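Long-range contacts in uncharacterized protein (Thermus thermophilus HB8, PDB 4WVA), which hydrolyses mannosylglycerate to mannose and glycerate, and glucosylglycerate to glucose and glycerate, as a glycoside hydrolase of family 63: residues A145-Y149 against I224-S228; Q242-L248 against W265-E270; G282-S286 against V297-F303; I356-W360 against L414-W418. All coordinates share one frame; numbering follows the deposited sequence.

Contact 1. Residues A145-Y149 against I224-S228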
# COMPACT_ATOMS: atom_id res chain seq x y z
N ALA A 145 10.88 -17.31 16.71
CA ALA A 145 10.70 -18.75 16.67
C ALA A 145 10.14 -19.25 15.34
O ALA A 145 10.44 -20.37 14.90
CB ALA A 145 9.81 -19.17 17.82
N ARG A 146 9.28 -18.45 14.71
CA ARG A 146 8.47 -18.94 13.59
C ARG A 146 8.70 -18.23 12.25
O ARG A 146 8.04 -18.55 11.28
CB ARG A 146 6.99 -18.90 13.96
CG ARG A 146 6.67 -19.63 15.26
CD ARG A 146 6.94 -21.12 15.15
NE ARG A 146 6.44 -21.84 16.34
CZ ARG A 146 5.17 -22.19 16.53
NH1 ARG A 146 4.25 -21.89 15.62
NH2 ARG A 146 4.81 -22.83 17.63
N ASP A 147 9.66 -17.31 12.20
CA ASP A 147 10.05 -16.68 10.94
C ASP A 147 11.57 -16.55 10.86
O ASP A 147 12.10 -15.44 10.73
CB ASP A 147 9.37 -15.31 10.79
CG ASP A 147 9.62 -14.68 9.44
OD1 ASP A 147 9.90 -15.43 8.47
OD2 ASP A 147 9.52 -13.44 9.36
N PRO A 148 12.27 -17.69 10.91
CA PRO A 148 13.74 -17.70 10.90
C PRO A 148 14.35 -17.19 9.59
O PRO A 148 15.51 -16.73 9.60
CB PRO A 148 14.08 -19.19 11.11
CG PRO A 148 12.89 -19.94 10.67
CD PRO A 148 11.73 -19.05 11.06
N TYR A 149 13.61 -17.29 8.48
CA TYR A 149 14.10 -16.80 7.17
C TYR A 149 13.70 -15.35 6.90
O TYR A 149 13.89 -14.87 5.77
CB TYR A 149 13.58 -17.70 6.04
CG TYR A 149 14.16 -19.11 6.04
CD1 TYR A 149 15.48 -19.34 5.66
CD2 TYR A 149 13.37 -20.21 6.40
CE1 TYR A 149 16.01 -20.63 5.66
CE2 TYR A 149 13.89 -21.50 6.40
CZ TYR A 149 15.21 -21.70 6.03
OH TYR A 149 15.73 -22.97 6.03
N ILE A 224 12.07 -27.68 16.73
CA ILE A 224 10.68 -27.76 16.27
C ILE A 224 10.58 -27.28 14.80
O ILE A 224 9.96 -27.96 13.99
CB ILE A 224 9.73 -27.01 17.23
CG1 ILE A 224 9.47 -27.89 18.46
CG2 ILE A 224 8.39 -26.68 16.55
CD1 ILE A 224 8.82 -27.18 19.63
N TYR A 225 11.21 -26.16 14.46
CA TYR A 225 11.14 -25.64 13.08
C TYR A 225 11.78 -26.61 12.10
O TYR A 225 11.25 -26.89 11.01
CB TYR A 225 11.75 -24.23 12.95
CG TYR A 225 11.36 -23.58 11.64
CD1 TYR A 225 11.98 -23.93 10.44
CD2 TYR A 225 10.31 -22.66 11.59
CE1 TYR A 225 11.60 -23.37 9.24
CE2 TYR A 225 9.93 -22.09 10.38
CZ TYR A 225 10.56 -22.44 9.21
OH TYR A 225 10.16 -21.89 8.01
N ARG A 226 12.94 -27.14 12.47
CA ARG A 226 13.65 -28.03 11.57
C ARG A 226 12.97 -29.38 11.44
O ARG A 226 12.93 -29.94 10.35
CB ARG A 226 15.12 -28.17 11.99
CG ARG A 226 15.93 -26.89 11.85
CD ARG A 226 15.56 -26.06 10.61
NE ARG A 226 16.40 -24.87 10.44
CZ ARG A 226 17.50 -24.79 9.69
NH1 ARG A 226 17.94 -25.84 8.99
NH2 ARG A 226 18.17 -23.64 9.62
N GLN A 227 12.41 -29.89 12.53
CA GLN A 227 11.92 -31.26 12.54
C GLN A 227 10.41 -31.41 12.35
O GLN A 227 9.95 -32.50 12.03
CB GLN A 227 12.36 -31.98 13.82
CG GLN A 227 13.87 -32.05 13.99
CD GLN A 227 14.26 -32.98 15.12
OE1 GLN A 227 13.74 -34.10 15.21
NE2 GLN A 227 15.13 -32.52 16.01
N SER A 228 9.63 -30.36 12.53
CA SER A 228 8.19 -30.58 12.41
C SER A 228 7.84 -31.04 11.00
O SER A 228 8.21 -30.38 10.02
CB SER A 228 7.37 -29.35 12.78
OG SER A 228 5.99 -29.66 12.63
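Pro148 and Tyr225 make the main touch by a CH-pi contact. The proline CG sits over the centre of the phenol ring, 3.6 Å from its centroid and 10° off the normal. The two side chains come from opposite directions. CG of Tyr225 is anti to its own backbone N (chi1 -165°), which carries the ring out from helix 221-227 to the proline.

Pro148 CD also packs 3.6 Å from Tyr225 CE2. The contacts of Tyr149 are looser: its CE2 lies 4.1 Å from Tyr225 CE1, and Tyr225 OH meets the Tyr149 ring at its edge. Tyr149 OH stands over one face of the Arg226 guanidinium, 4.4 Å from NH2.

No hydrogen bond joins the two segments. Tyr225 OH is instead bonded to Gln256 of the second subunit. A leucine in place of Tyr225 would probably leave Pro148 without its flat ring and that Gln256 without its hydroxyl partner.

The contact is partly buried and lies at the subunit interface. It sets the turn after helix 121-146 against the end of helix 221-227. Behind it, Arg146 forms a salt bridge with Glu161, and Ile224 packs on Phe214 of helix 201-216.

Contact 2. Residues Q242-L248 against W265-E270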
# COMPACT_ATOMS: atom_id res chain seq x y z
N GLN A 242 -1.01 -9.51 11.20
CA GLN A 242 -0.80 -8.21 10.54
C GLN A 242 -1.72 -7.16 11.17
O GLN A 242 -1.29 -6.06 11.45
CB GLN A 242 -1.06 -8.33 9.04
CG GLN A 242 -1.04 -7.00 8.27
CD GLN A 242 0.35 -6.38 8.10
OE1 GLN A 242 1.37 -6.98 8.43
NE2 GLN A 242 0.36 -5.15 7.59
N ARG A 243 -3.00 -7.50 11.36
CA ARG A 243 -3.91 -6.57 12.01
C ARG A 243 -3.42 -6.22 13.41
O ARG A 243 -3.41 -5.04 13.80
CB ARG A 243 -5.33 -7.12 12.06
CG ARG A 243 -6.33 -6.25 12.81
CD ARG A 243 -6.45 -4.82 12.31
NE ARG A 243 -7.43 -4.09 13.10
CZ ARG A 243 -8.75 -4.05 12.85
NH1 ARG A 243 -9.27 -4.67 11.81
NH2 ARG A 243 -9.55 -3.37 13.64
N ALA A 244 -2.99 -7.23 14.16
CA ALA A 244 -2.54 -7.02 15.52
C ALA A 244 -1.28 -6.14 15.56
O ALA A 244 -1.16 -5.31 16.45
CB ALA A 244 -2.31 -8.35 16.20
N ASN A 245 -0.36 -6.34 14.62
CA ASN A 245 0.82 -5.46 14.49
C ASN A 245 0.45 -4.00 14.25
O ASN A 245 1.00 -3.09 14.89
CB ASN A 245 1.76 -5.91 13.37
CG ASN A 245 2.59 -7.12 13.73
OD1 ASN A 245 2.98 -7.31 14.88
ND2 ASN A 245 2.89 -7.94 12.74
N ARG A 246 -0.50 -3.76 13.35
CA ARG A 246 -0.97 -2.40 13.11
C ARG A 246 -1.54 -1.78 14.38
O ARG A 246 -1.30 -0.59 14.68
CB ARG A 246 -2.06 -2.40 12.02
CG ARG A 246 -1.56 -2.85 10.67
CD ARG A 246 -1.15 -1.72 9.79
NE ARG A 246 -0.75 -2.19 8.46
CZ ARG A 246 -0.26 -1.38 7.53
NH1 ARG A 246 -0.15 -0.08 7.78
NH2 ARG A 246 0.11 -1.88 6.35
N ASP A 247 -2.31 -2.56 15.13
CA ASP A 247 -2.90 -2.06 16.35
C ASP A 247 -1.87 -1.89 17.49
O ASP A 247 -1.99 -0.94 18.28
CB ASP A 247 -4.08 -2.94 16.76
CG ASP A 247 -5.24 -2.83 15.79
OD1 ASP A 247 -5.40 -1.73 15.22
OD2 ASP A 247 -5.94 -3.82 15.56
N LEU A 248 -0.88 -2.78 17.55
CA LEU A 248 0.21 -2.65 18.50
C LEU A 248 1.05 -1.40 18.25
O LEU A 248 1.48 -0.73 19.19
CB LEU A 248 1.10 -3.89 18.49
CG LEU A 248 2.11 -4.00 19.63
CD1 LEU A 248 1.42 -4.10 20.98
CD2 LEU A 248 3.01 -5.20 19.38
N TRP A 265 7.83 -5.24 11.20
CA TRP A 265 6.92 -6.37 11.11
C TRP A 265 5.75 -6.05 10.18
O TRP A 265 5.28 -6.89 9.39
CB TRP A 265 6.36 -6.78 12.48
CG TRP A 265 7.40 -7.17 13.50
CD1 TRP A 265 8.63 -7.68 13.26
CD2 TRP A 265 7.25 -7.11 14.92
NE1 TRP A 265 9.27 -7.94 14.45
CE2 TRP A 265 8.45 -7.59 15.49
CE3 TRP A 265 6.23 -6.69 15.78
CZ2 TRP A 265 8.66 -7.64 16.86
CZ3 TRP A 265 6.44 -6.75 17.14
CH2 TRP A 265 7.65 -7.22 17.67
N ILE A 266 5.25 -4.83 10.31
CA ILE A 266 4.09 -4.40 9.52
C ILE A 266 4.43 -4.37 8.01
O ILE A 266 3.68 -4.88 7.18
CB ILE A 266 3.63 -3.00 9.99
CG1 ILE A 266 3.00 -3.11 11.39
CG2 ILE A 266 2.65 -2.41 9.00
CD1 ILE A 266 2.69 -1.79 12.05
N VAL A 267 5.55 -3.76 7.68
CA VAL A 267 5.92 -3.55 6.29
C VAL A 267 6.26 -4.87 5.62
O VAL A 267 5.76 -5.16 4.55
CB VAL A 267 7.06 -2.53 6.18
CG1 VAL A 267 7.59 -2.43 4.76
CG2 VAL A 267 6.54 -1.19 6.66
N ARG A 268 7.05 -5.70 6.30
CA ARG A 268 7.39 -7.02 5.75
C ARG A 268 6.18 -7.96 5.75
O ARG A 268 6.03 -8.77 4.84
CB ARG A 268 8.60 -7.61 6.48
CG ARG A 268 9.81 -6.71 6.31
CD ARG A 268 11.08 -7.14 7.03
NE ARG A 268 12.08 -6.05 6.97
CZ ARG A 268 12.90 -5.78 5.95
NH1 ARG A 268 12.90 -6.52 4.84
NH2 ARG A 268 13.75 -4.76 6.03
N GLY A 269 5.30 -7.81 6.73
CA GLY A 269 4.09 -8.60 6.77
C GLY A 269 3.09 -8.27 5.70
O GLY A 269 2.34 -9.15 5.25
N GLU A 270 3.07 -7.01 5.26
CA GLU A 270 2.17 -6.61 4.21
C GLU A 270 2.61 -7.27 2.91
O GLU A 270 1.78 -7.73 2.12
CB GLU A 270 2.20 -5.09 4.06
CG GLU A 270 1.18 -4.58 3.06
CD GLU A 270 0.97 -3.09 3.17
OE1 GLU A 270 1.72 -2.43 3.91
OE2 GLU A 270 0.04 -2.60 2.49
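Ile266 places CG2 anti to its backbone N, and this methyl meets Arg246 on the facing helix. The arginine chain bends at chi2 (-94°) and then runs straight, which lays its guanidinium across the isoleucine. CG2 of Ile266 lies 3.4 Å from Arg246 CZ, over the centre of one face. The flat group is thus backed by a methyl and uses its edge for charge. There Arg246 NH2 forms a salt bridge of 3.0 Å with Glu270 OE1, the glutamate chain being extended beyond CG. The guanidinium and carboxylate planes are 73° apart, so the two groups do not pair side by side.

Helices 235-254 and 260-275 are consecutive; the segments 242-248 and 265-270 run nearly antiparallel, at 154°, with axes 9.4 Å apart. Such an antiparallel pair of consecutive helices is consistent with the (alpha/alpha)6-barrel fold of this enzyme. The CA atoms of Gln242 and Gly269 are 6.2 Å apart.

Farther along, Ile266 CG1 packs 3.6 Å from Asn245 CB. Asn245 also crosses Trp265 at about a right angle, with OD1 3.4 Å from CE3. Its ND2 is hydrogen-bonded to Tyr143 OH of helix 121-146, and the Trp265 ring stacks on the same tyrosine. Leu248 CD2 reaches the edge of the indole, 4.4 Å from Trp265 CZ3. Ile266 also packs on Val271 of the third subunit.

Contact 3. Residues G282-S286 against V297-F303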
# COMPACT_ATOMS: atom_id res chain seq x y z
N GLY A 282 -8.50 -16.48 -7.59
CA GLY A 282 -9.13 -15.30 -7.05
C GLY A 282 -9.41 -15.43 -5.56
O GLY A 282 -10.51 -15.15 -5.08
N PHE A 283 -8.40 -15.86 -4.82
CA PHE A 283 -8.56 -16.10 -3.39
C PHE A 283 -7.20 -16.17 -2.71
O PHE A 283 -6.19 -16.34 -3.37
CB PHE A 283 -9.29 -17.43 -3.20
CG PHE A 283 -10.11 -17.48 -1.96
CD1 PHE A 283 -11.29 -16.75 -1.87
CD2 PHE A 283 -9.72 -18.24 -0.86
CE1 PHE A 283 -12.07 -16.77 -0.72
CE2 PHE A 283 -10.50 -18.26 0.28
CZ PHE A 283 -11.68 -17.54 0.35
N TYR A 284 -7.19 -16.00 -1.38
CA TYR A 284 -5.97 -16.15 -0.60
C TYR A 284 -5.85 -17.60 -0.10
O TYR A 284 -6.80 -18.14 0.47
CB TYR A 284 -5.97 -15.25 0.62
CG TYR A 284 -5.83 -13.76 0.36
CD1 TYR A 284 -4.59 -13.16 0.27
CD2 TYR A 284 -6.95 -12.94 0.26
CE1 TYR A 284 -4.45 -11.79 0.09
CE2 TYR A 284 -6.83 -11.58 0.06
CZ TYR A 284 -5.58 -11.00 -0.03
OH TYR A 284 -5.48 -9.64 -0.23
N PHE A 285 -4.67 -18.18 -0.29
CA PHE A 285 -4.40 -19.55 0.16
C PHE A 285 -3.35 -19.56 1.25
O PHE A 285 -2.40 -18.78 1.22
CB PHE A 285 -3.86 -20.41 -0.99
CG PHE A 285 -4.88 -20.74 -2.06
CD1 PHE A 285 -6.20 -20.99 -1.74
CD2 PHE A 285 -4.48 -20.84 -3.39
CE1 PHE A 285 -7.13 -21.31 -2.74
CE2 PHE A 285 -5.40 -21.16 -4.38
CZ PHE A 285 -6.72 -21.38 -4.05
N SER A 286 -3.49 -20.50 2.18
CA SER A 286 -2.39 -20.87 3.04
C SER A 286 -1.35 -21.65 2.21
O SER A 286 -1.68 -22.18 1.13
CB SER A 286 -2.89 -21.73 4.20
OG SER A 286 -3.80 -21.01 5.03
N VAL A 297 -7.22 -24.68 -1.38
CA VAL A 297 -8.51 -24.93 -0.75
C VAL A 297 -8.98 -23.59 -0.24
O VAL A 297 -8.25 -22.93 0.49
CB VAL A 297 -8.38 -25.88 0.47
CG1 VAL A 297 -9.72 -26.06 1.17
CG2 VAL A 297 -7.76 -27.21 0.05
N LYS A 298 -10.18 -23.19 -0.65
CA LYS A 298 -10.76 -21.90 -0.25
C LYS A 298 -11.53 -22.08 1.05
O LYS A 298 -12.59 -22.71 1.07
CB LYS A 298 -11.68 -21.37 -1.36
CG LYS A 298 -10.94 -21.14 -2.68
CD LYS A 298 -11.79 -20.44 -3.72
CE LYS A 298 -12.79 -21.39 -4.35
NZ LYS A 298 -13.60 -20.80 -5.46
N THR A 299 -10.98 -21.54 2.13
CA THR A 299 -11.64 -21.57 3.43
C THR A 299 -12.01 -20.15 3.86
O THR A 299 -11.56 -19.16 3.26
CB THR A 299 -10.76 -22.21 4.51
OG1 THR A 299 -9.72 -21.29 4.89
CG2 THR A 299 -10.15 -23.53 4.03
N SER A 300 -12.80 -20.05 4.92
CA SER A 300 -13.18 -18.73 5.42
C SER A 300 -11.97 -17.92 5.89
O SER A 300 -12.04 -16.69 5.95
CB SER A 300 -14.22 -18.81 6.53
OG SER A 300 -13.73 -19.52 7.63
N ALA A 301 -10.87 -18.59 6.23
CA ALA A 301 -9.65 -17.88 6.65
C ALA A 301 -9.09 -16.99 5.54
O ALA A 301 -8.47 -15.98 5.81
CB ALA A 301 -8.58 -18.86 7.10
N GLY A 302 -9.32 -17.38 4.30
CA GLY A 302 -8.88 -16.61 3.15
C GLY A 302 -9.54 -15.26 2.96
O GLY A 302 -9.08 -14.49 2.14
N PHE A 303 -10.63 -14.99 3.69
CA PHE A 303 -11.24 -13.66 3.73
C PHE A 303 -10.55 -12.75 4.76
O PHE A 303 -10.71 -11.53 4.71
CB PHE A 303 -12.73 -13.73 4.05
CG PHE A 303 -13.57 -14.30 2.96
CD1 PHE A 303 -14.09 -13.46 1.96
CD2 PHE A 303 -13.86 -15.64 2.92
CE1 PHE A 303 -14.88 -13.98 0.95
CE2 PHE A 303 -14.65 -16.17 1.90
CZ PHE A 303 -15.14 -15.34 0.92
O HOH W 1 -8.20 -20.10 2.18
O HOH W 2 -5.68 -22.60 1.72
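Phe283 packs between Lys298 and Gly302, and these three residues bury the largest areas here. The phenylalanine CG is anti to its backbone N (chi1 -150°), which sends the ring into the 297-303 segment. Lys298 CB lies over one face, offset toward the rim and 4.0 Å from the ring centroid, in a CH-pi contact. The alkyl chain continues along the ring as far as CD. Its NZ leads away to a salt bridge with Glu322.

Gly302 O stands over the opposite face, and Gly302 CA is 3.7 Å from Phe283 CE2. The close approach of Phe283 CE2 and Tyr284 O is consistent with glycine at 302. Gly302 O also lies 3.2 Å from Tyr284 CD2; it is buried with no hydrogen-bond partner in the model.

The ring edge of Phe283 is used as well. It points at the face of Phe303 in a T-shaped stack, with centroids 5.2 Å apart and planes at 85°. Thr299 O meets the same edge, 3.3 Å from Phe283 CE2. An alanine in place of Phe283 would probably open a gap between Lys298 and Gly302 and leave Phe303 without this edge against its face.

Two waters join the backbones. One bridges Tyr284 O, Val297 O and Thr299 N, and the other links Ser286 N to Val297 O.

The contact closes the loop after strand 293-294 against strand 283-288, which begins at a G1 beta bulge facing Asp278. Helix 313-327 packs on Phe283 and Tyr284, and helix 356-368 on Phe303.

Contact 4. Residues I356-W360 against L414-W418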
# COMPACT_ATOMS: atom_id res chain seq x y z
N ILE A 356 -19.17 -17.64 14.53
CA ILE A 356 -19.51 -16.26 14.80
C ILE A 356 -18.29 -15.34 14.81
O ILE A 356 -18.38 -14.19 14.35
CB ILE A 356 -20.28 -16.14 16.14
CG1 ILE A 356 -21.54 -17.02 16.13
CG2 ILE A 356 -20.68 -14.71 16.43
CD1 ILE A 356 -22.55 -16.76 15.05
N ASN A 357 -17.17 -15.80 15.37
CA ASN A 357 -15.98 -14.96 15.39
C ASN A 357 -15.45 -14.60 13.99
O ASN A 357 -15.00 -13.47 13.74
CB ASN A 357 -14.87 -15.59 16.25
CG ASN A 357 -14.27 -16.83 15.62
OD1 ASN A 357 -14.98 -17.67 15.06
ND2 ASN A 357 -12.96 -16.97 15.72
N VAL A 358 -15.51 -15.57 13.07
CA VAL A 358 -15.08 -15.34 11.69
C VAL A 358 -16.10 -14.46 10.95
O VAL A 358 -15.71 -13.55 10.21
CB VAL A 358 -14.79 -16.67 10.96
CG1 VAL A 358 -14.43 -16.40 9.50
CG2 VAL A 358 -13.66 -17.40 11.67
N ASN A 359 -17.40 -14.69 11.16
CA ASN A 359 -18.39 -13.76 10.59
C ASN A 359 -18.08 -12.33 11.01
O ASN A 359 -18.17 -11.38 10.21
CB ASN A 359 -19.83 -14.07 11.05
CG ASN A 359 -20.57 -15.02 10.12
OD1 ASN A 359 -21.80 -14.84 9.84
ND2 ASN A 359 -19.90 -16.00 9.65
N TRP A 360 -17.77 -12.16 12.30
CA TRP A 360 -17.46 -10.83 12.85
C TRP A 360 -16.19 -10.21 12.22
O TRP A 360 -16.24 -9.07 11.74
CB TRP A 360 -17.38 -10.89 14.37
CG TRP A 360 -17.02 -9.55 14.95
CD1 TRP A 360 -17.83 -8.45 15.06
CD2 TRP A 360 -15.74 -9.17 15.43
NE1 TRP A 360 -17.12 -7.40 15.59
CE2 TRP A 360 -15.83 -7.81 15.83
CE3 TRP A 360 -14.51 -9.83 15.59
CZ2 TRP A 360 -14.75 -7.12 16.36
CZ3 TRP A 360 -13.44 -9.14 16.12
CH2 TRP A 360 -13.57 -7.79 16.50
N LEU A 414 -19.70 -11.95 21.26
CA LEU A 414 -19.78 -11.17 20.04
C LEU A 414 -21.22 -10.76 19.73
O LEU A 414 -21.44 -9.71 19.17
CB LEU A 414 -19.10 -11.90 18.87
CG LEU A 414 -17.58 -11.97 19.01
CD1 LEU A 414 -16.96 -12.86 17.93
CD2 LEU A 414 -16.94 -10.59 18.95
N ALA A 415 -22.21 -11.54 20.16
CA ALA A 415 -23.61 -11.06 20.14
C ALA A 415 -23.72 -9.73 20.88
O ALA A 415 -24.33 -8.78 20.39
CB ALA A 415 -24.55 -12.08 20.76
N LEU A 416 -23.12 -9.66 22.07
CA LEU A 416 -23.12 -8.45 22.89
C LEU A 416 -22.34 -7.31 22.24
O LEU A 416 -22.81 -6.18 22.18
CB LEU A 416 -22.53 -8.77 24.27
CG LEU A 416 -23.46 -9.51 25.21
CD1 LEU A 416 -22.67 -10.18 26.32
CD2 LEU A 416 -24.47 -8.52 25.79
N PHE A 417 -21.14 -7.61 21.75
CA PHE A 417 -20.33 -6.58 21.14
C PHE A 417 -20.97 -6.02 19.86
O PHE A 417 -20.99 -4.79 19.65
CB PHE A 417 -18.90 -7.08 20.87
CG PHE A 417 -17.95 -5.98 20.53
CD1 PHE A 417 -17.59 -5.05 21.49
CD2 PHE A 417 -17.45 -5.86 19.24
CE1 PHE A 417 -16.72 -4.03 21.18
CE2 PHE A 417 -16.59 -4.82 18.92
CZ PHE A 417 -16.23 -3.91 19.89
N TRP A 418 -21.50 -6.90 19.03
CA TRP A 418 -22.03 -6.50 17.72
C TRP A 418 -23.27 -5.65 17.85
O TRP A 418 -23.55 -4.82 16.98
CB TRP A 418 -22.31 -7.74 16.85
CG TRP A 418 -21.89 -7.66 15.44
CD1 TRP A 418 -21.72 -6.54 14.68
CD2 TRP A 418 -21.59 -8.77 14.59
NE1 TRP A 418 -21.32 -6.89 13.41
CE2 TRP A 418 -21.23 -8.25 13.33
CE3 TRP A 418 -21.58 -10.15 14.78
CZ2 TRP A 418 -20.90 -9.07 12.25
CZ3 TRP A 418 -21.22 -10.96 13.70
CH2 TRP A 418 -20.89 -10.42 12.46
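Trp360 and Trp418 meet in a T-shaped stack. The five-membered ring of Trp360 turns its edge to the six-membered ring of Trp418. Their centroids are 5.0 Å apart and the planes stand at 89°. CD1 of Trp360 is the leading atom, 3.8 Å from Trp418 CD2. The Trp360 CB follows onto the same six-membered ring as a CH-pi contact, 4.2 Å from its centroid. Farther out, Trp418 CH2 reaches the backbone, 3.5 Å from Trp360 CA. Trp418 therefore lies broadside against the 356-360 helix, touching both side chain and main chain.

The indole of Trp360 is set by a CG anti to its backbone N (chi1 178°). In this position it offers a face to Leu414, which crosses it at about a right angle. The CD2 methyl sits 4.2 Å from the centroid of the five-membered ring. The other branch, CD1, turns to the helix itself, 3.4 Å from Asn357 CA. Leu414 thus straddles the indole and the main chain. Ile356 CG2 packs beside its CB, while Phe417 CE2 approaches the far part of the indole, 3.9 Å from Trp360 CZ2.

No hydrogen bond crosses between the two segments; apolar and aromatic contacts dominate. The segment axes lie 11.0 Å apart at 24°, a wide spacing taken up by the two indoles together with Leu414 and Phe417.

Helix 409-418 here lies beside the start of helix 356-368 in the (alpha/alpha)6 barrel. Helix 33-43 packs on Asn357 and Trp360. Asn357 touches Trp34, a residue likely to bind substrate. Helix 372-389 packs on Ile356 and Trp418.

How the contacts relate
Contacts 2, 3 and 4 are buried, whereas contact 1 is partly exposed and lies farthest from the centre of the chain. Contacts 1 and 2 both reach the second subunit, and helix 121-146, which carries part of contact 1, also packs on contact 2. Contact 2 is the one with a salt bridge between its segments. Contact 3 relies on aromatic packing and bridging waters, contact 4 on tryptophans and aliphatic groups between helices. Contacts 3 and 4 touch directly, Ser300 OG lying 3.7 Å from Val358 CG1, and helix 356-368 serves both. Contacts 1 and 4 lie on opposite sides of the chain's centre, their own centres about 33 Å apart.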